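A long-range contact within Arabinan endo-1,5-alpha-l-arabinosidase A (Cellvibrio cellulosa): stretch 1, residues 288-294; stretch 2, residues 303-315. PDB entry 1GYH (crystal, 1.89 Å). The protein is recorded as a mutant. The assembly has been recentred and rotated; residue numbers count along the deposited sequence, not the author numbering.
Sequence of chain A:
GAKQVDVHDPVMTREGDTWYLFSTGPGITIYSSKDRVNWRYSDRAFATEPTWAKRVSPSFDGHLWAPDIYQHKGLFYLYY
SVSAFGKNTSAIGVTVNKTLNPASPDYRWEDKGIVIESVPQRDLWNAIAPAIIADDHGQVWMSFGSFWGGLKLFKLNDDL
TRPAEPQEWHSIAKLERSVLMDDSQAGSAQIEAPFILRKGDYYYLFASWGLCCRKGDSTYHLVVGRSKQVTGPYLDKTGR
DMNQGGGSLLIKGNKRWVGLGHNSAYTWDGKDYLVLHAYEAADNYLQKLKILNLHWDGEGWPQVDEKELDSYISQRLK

Stretch 1 288-294: KLKILNL
Stretch 2 (303-315) QVDEKELDSYISQ

Residues 288-293 form an extended strand that begins earlier in the chain; phi runs from -61° to -137° and psi from 124° to 149°. Stretch 2 runs in the opposite sense beside it. Gln303 and Val304 are extended (-145/140 and -129/159). A type I turn from Asp305 to Glu308 follows, with Glu306 at -65/-15 and Lys307 at -59/-27. Asp305 OD1 accepts from Lys307 N at 3.1 Å, a capping bond, and Asp305 O accepts from Glu308 N at 3.0 Å. Residues 308-311 are helical. Tyr312 leaves the helix at -85/113, though its N still bonds to Glu308 O at 3.0 Å. The CA-CA register is Leu294-Val304 5.4 Å, Leu292-Glu308 6.0 Å, Lys290-Tyr312 6.2 Å and Leu289-Ser314 6.9 Å. The contact buries 734 Å², both sides summed.

No direct backbone-to-backbone hydrogen bond joins the stretches. Side chains and waters do the work.

Glu308 points toward the strand, with chi1 m and chi2 t. Its carboxylate meets both donors of Asn293: Asn293 N to Glu308 OE1 is 2.8 Å, and Asn293 ND2 to Glu308 OE2 is 2.9 Å. Asn293 has chi1 -60° and chi2 -68°, which brings its amide to the acid. Water 3 donates to Asn293 O at 2.6 Å and accepts from Asp305 N at 2.8 Å.

Lys290 leaves the strand sideways, with chi angles m, m, t, t. Its long chain carries NZ to the end of the helix, where it donates to Leu309 O and to Tyr312 O, each at 2.8 Å. The ammonium group suits these carbonyls, while the aliphatic part packs with Lys290 CG 4.1 Å from Leu309 CD2.

Tyr312 points toward the strand (chi1 174°, chi2 88°) and has the largest area covered in this contact. Ile291 (m, t) lies over one face of its ring, with Ile291 CB 4.1 Å from the ring centroid in a CH-pi contact. Leu289 (t, p) adds Leu289 CD2 at 3.4 Å from Tyr312 OH. The hydroxyl is hydrogen-bonded elsewhere in the structure.

Leu292 (m, p) is buried: Leu292 CD2 lies 4.2 Å from Val304 CB and 4.4 Å from Leu309 CD2. Leu294 (t, p) starts away, but its end returns to place Leu294 CD1 3.7 Å from Val304 CG1. Val304 (chi1 m) points toward the strand and so offers a compact apolar surface to both leucines.

Near Ser314 (chi1 p), water 1 donates to Leu289 O at 2.7 Å and accepts from Ser314 N at 3.0 Å, bridging the two backbones.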

# COMPACT_ATOMS: atom_id res chain seq x y z
N LYS A 288 -8.60 -0.37 12.48
CA LYS A 288 -7.95 -1.52 13.07
C LYS A 288 -7.33 -2.38 11.96
O LYS A 288 -7.84 -2.44 10.82
CB LYS A 288 -8.98 -2.35 13.84
CG LYS A 288 -9.74 -1.65 14.94
CD LYS A 288 -8.87 -0.96 15.97
CE LYS A 288 -9.67 -0.44 17.19
NZ LYS A 288 -10.92 0.18 16.82
N LEU A 289 -6.22 -3.05 12.30
CA LEU A 289 -5.65 -4.11 11.48
C LEU A 289 -6.63 -5.28 11.28
O LEU A 289 -7.25 -5.75 12.24
CB LEU A 289 -4.40 -4.66 12.14
CG LEU A 289 -3.75 -5.85 11.38
CD1 LEU A 289 -3.20 -5.40 10.06
CD2 LEU A 289 -2.68 -6.44 12.22
N LYS A 290 -6.72 -5.75 10.04
CA LYS A 290 -7.47 -6.98 9.74
C LYS A 290 -6.65 -7.84 8.75
O LYS A 290 -6.11 -7.33 7.78
CB LYS A 290 -8.88 -6.69 9.22
CG LYS A 290 -9.82 -6.07 10.17
CD LYS A 290 -10.17 -6.89 11.43
CE LYS A 290 -10.83 -6.04 12.50
NZ LYS A 290 -11.28 -6.78 13.72
N ILE A 291 -6.50 -9.13 9.08
CA ILE A 291 -5.89 -10.14 8.20
C ILE A 291 -6.98 -11.19 7.91
O ILE A 291 -7.60 -11.73 8.85
CB ILE A 291 -4.68 -10.81 8.87
CG1 ILE A 291 -3.65 -9.77 9.29
CG2 ILE A 291 -4.07 -11.88 7.93
CD1 ILE A 291 -2.44 -10.29 9.94
N LEU A 292 -7.27 -11.41 6.63
CA LEU A 292 -8.32 -12.32 6.17
C LEU A 292 -7.71 -13.41 5.30
O LEU A 292 -6.72 -13.17 4.59
CB LEU A 292 -9.38 -11.60 5.33
CG LEU A 292 -10.23 -10.51 6.03
CD1 LEU A 292 -9.46 -9.29 6.02
CD2 LEU A 292 -11.56 -10.27 5.28
N ASN A 293 -8.30 -14.61 5.35
CA ASN A 293 -7.88 -15.70 4.45
C ASN A 293 -8.37 -15.41 3.04
O ASN A 293 -9.53 -15.10 2.82
CB ASN A 293 -8.37 -17.07 4.97
CG ASN A 293 -7.81 -17.39 6.35
OD1 ASN A 293 -6.60 -17.62 6.51
ND2 ASN A 293 -8.69 -17.38 7.39
N LEU A 294 -7.46 -15.48 2.08
CA LEU A 294 -7.73 -15.17 0.70
C LEU A 294 -7.95 -16.49 -0.06
O LEU A 294 -7.01 -17.31 -0.20
CB LEU A 294 -6.55 -14.38 0.11
CG LEU A 294 -6.67 -13.69 -1.25
CD1 LEU A 294 -7.89 -12.80 -1.36
CD2 LEU A 294 -5.37 -12.86 -1.47
N GLN A 303 -11.54 -14.23 -3.46
CA GLN A 303 -12.74 -14.17 -2.63
C GLN A 303 -12.32 -14.17 -1.15
O GLN A 303 -11.35 -14.86 -0.77
CB GLN A 303 -13.61 -15.39 -2.96
CG GLN A 303 -14.89 -15.43 -2.29
CD GLN A 303 -15.63 -16.78 -2.47
OE1 GLN A 303 -16.05 -17.12 -3.59
NE2 GLN A 303 -15.77 -17.53 -1.36
N VAL A 304 -13.00 -13.36 -0.34
CA VAL A 304 -12.83 -13.36 1.12
C VAL A 304 -14.17 -13.47 1.86
O VAL A 304 -15.24 -13.20 1.29
CB VAL A 304 -12.04 -12.11 1.59
CG1 VAL A 304 -10.61 -12.14 1.06
CG2 VAL A 304 -12.77 -10.79 1.18
N ASP A 305 -14.12 -13.90 3.11
CA ASP A 305 -15.30 -14.07 3.95
C ASP A 305 -15.36 -12.84 4.86
O ASP A 305 -14.52 -12.68 5.73
CB ASP A 305 -15.19 -15.41 4.73
CG ASP A 305 -16.31 -15.63 5.77
OD1 ASP A 305 -17.26 -14.79 5.89
OD2 ASP A 305 -16.30 -16.67 6.49
N GLU A 306 -16.34 -11.96 4.64
CA GLU A 306 -16.38 -10.69 5.40
C GLU A 306 -16.60 -10.88 6.91
O GLU A 306 -16.35 -9.96 7.70
CB GLU A 306 -17.31 -9.66 4.73
CG GLU A 306 -18.78 -9.78 4.91
CD GLU A 306 -19.48 -8.42 4.61
OE1 GLU A 306 -19.37 -7.84 3.47
OE2 GLU A 306 -20.10 -7.90 5.53
N LYS A 307 -17.04 -12.06 7.33
CA LYS A 307 -17.13 -12.38 8.76
C LYS A 307 -15.81 -12.31 9.48
O LYS A 307 -15.79 -12.04 10.68
CB LYS A 307 -17.78 -13.77 8.97
CG LYS A 307 -19.26 -13.77 8.60
CD LYS A 307 -19.83 -15.16 8.26
CE LYS A 307 -19.72 -16.13 9.38
NZ LYS A 307 -20.53 -17.38 9.08
N GLU A 308 -14.70 -12.52 8.76
CA GLU A 308 -13.37 -12.40 9.37
C GLU A 308 -12.99 -10.96 9.79
O GLU A 308 -12.08 -10.76 10.58
CB GLU A 308 -12.30 -13.01 8.47
CG GLU A 308 -12.48 -14.54 8.39
CD GLU A 308 -11.44 -15.26 7.54
OE1 GLU A 308 -10.61 -14.60 6.91
OE2 GLU A 308 -11.50 -16.50 7.49
N LEU A 309 -13.70 -9.95 9.27
CA LEU A 309 -13.58 -8.60 9.86
C LEU A 309 -13.90 -8.62 11.35
O LEU A 309 -13.30 -7.84 12.10
CB LEU A 309 -14.46 -7.56 9.15
CG LEU A 309 -14.17 -7.32 7.69
CD1 LEU A 309 -15.27 -6.47 7.06
CD2 LEU A 309 -12.81 -6.69 7.44
N ASP A 310 -14.82 -9.49 11.79
CA ASP A 310 -15.12 -9.63 13.22
C ASP A 310 -14.24 -10.64 13.97
O ASP A 310 -13.88 -10.41 15.11
CB ASP A 310 -16.57 -10.00 13.43
CG ASP A 310 -17.51 -9.04 12.77
OD1 ASP A 310 -17.50 -7.84 13.18
OD2 ASP A 310 -18.29 -9.38 11.84
N SER A 311 -13.90 -11.77 13.34
CA SER A 311 -13.22 -12.85 14.05
C SER A 311 -11.71 -12.73 14.08
O SER A 311 -11.06 -13.39 14.93
CB SER A 311 -13.62 -14.22 13.48
OG SER A 311 -13.32 -14.33 12.10
N TYR A 312 -11.13 -11.91 13.20
CA TYR A 312 -9.70 -11.56 13.33
C TYR A 312 -9.60 -10.38 14.32
O TYR A 312 -10.11 -9.28 14.04
CB TYR A 312 -8.98 -11.23 12.05
CG TYR A 312 -7.58 -10.76 12.32
CD1 TYR A 312 -6.53 -11.67 12.43
CD2 TYR A 312 -7.30 -9.40 12.58
CE1 TYR A 312 -5.24 -11.26 12.72
CE2 TYR A 312 -6.01 -8.99 12.88
CZ TYR A 312 -4.99 -9.91 12.96
OH TYR A 312 -3.70 -9.51 13.28
N ILE A 313 -9.01 -10.65 15.46
CA ILE A 313 -8.89 -9.70 16.60
C ILE A 313 -7.43 -9.58 17.07
O ILE A 313 -6.96 -10.35 17.90
CB ILE A 313 -9.82 -10.09 17.76
CG1 ILE A 313 -11.26 -10.09 17.32
CG2 ILE A 313 -9.71 -9.08 18.95
CD1 ILE A 313 -12.27 -10.66 18.35
N SER A 314 -6.71 -8.61 16.51
CA SER A 314 -5.36 -8.31 16.93
C SER A 314 -5.38 -7.84 18.38
O SER A 314 -6.43 -7.43 18.89
CB SER A 314 -4.68 -7.25 16.03
OG SER A 314 -5.32 -5.96 16.11
N GLN A 315 -4.22 -7.96 19.02
CA GLN A 315 -4.02 -7.55 20.42
C GLN A 315 -2.71 -6.76 20.51
O GLN A 315 -1.63 -7.23 20.12
CB GLN A 315 -3.98 -8.77 21.35
CG GLN A 315 -5.27 -9.65 21.41
CD GLN A 315 -6.45 -9.04 22.23
OE1 GLN A 315 -6.70 -9.46 23.36
NE2 GLN A 315 -7.18 -8.10 21.64
O HOH W 1 -7.68 -6.24 14.90
O HOH W 2 -13.57 -7.59 15.76
O HOH W 3 -11.72 -14.94 4.18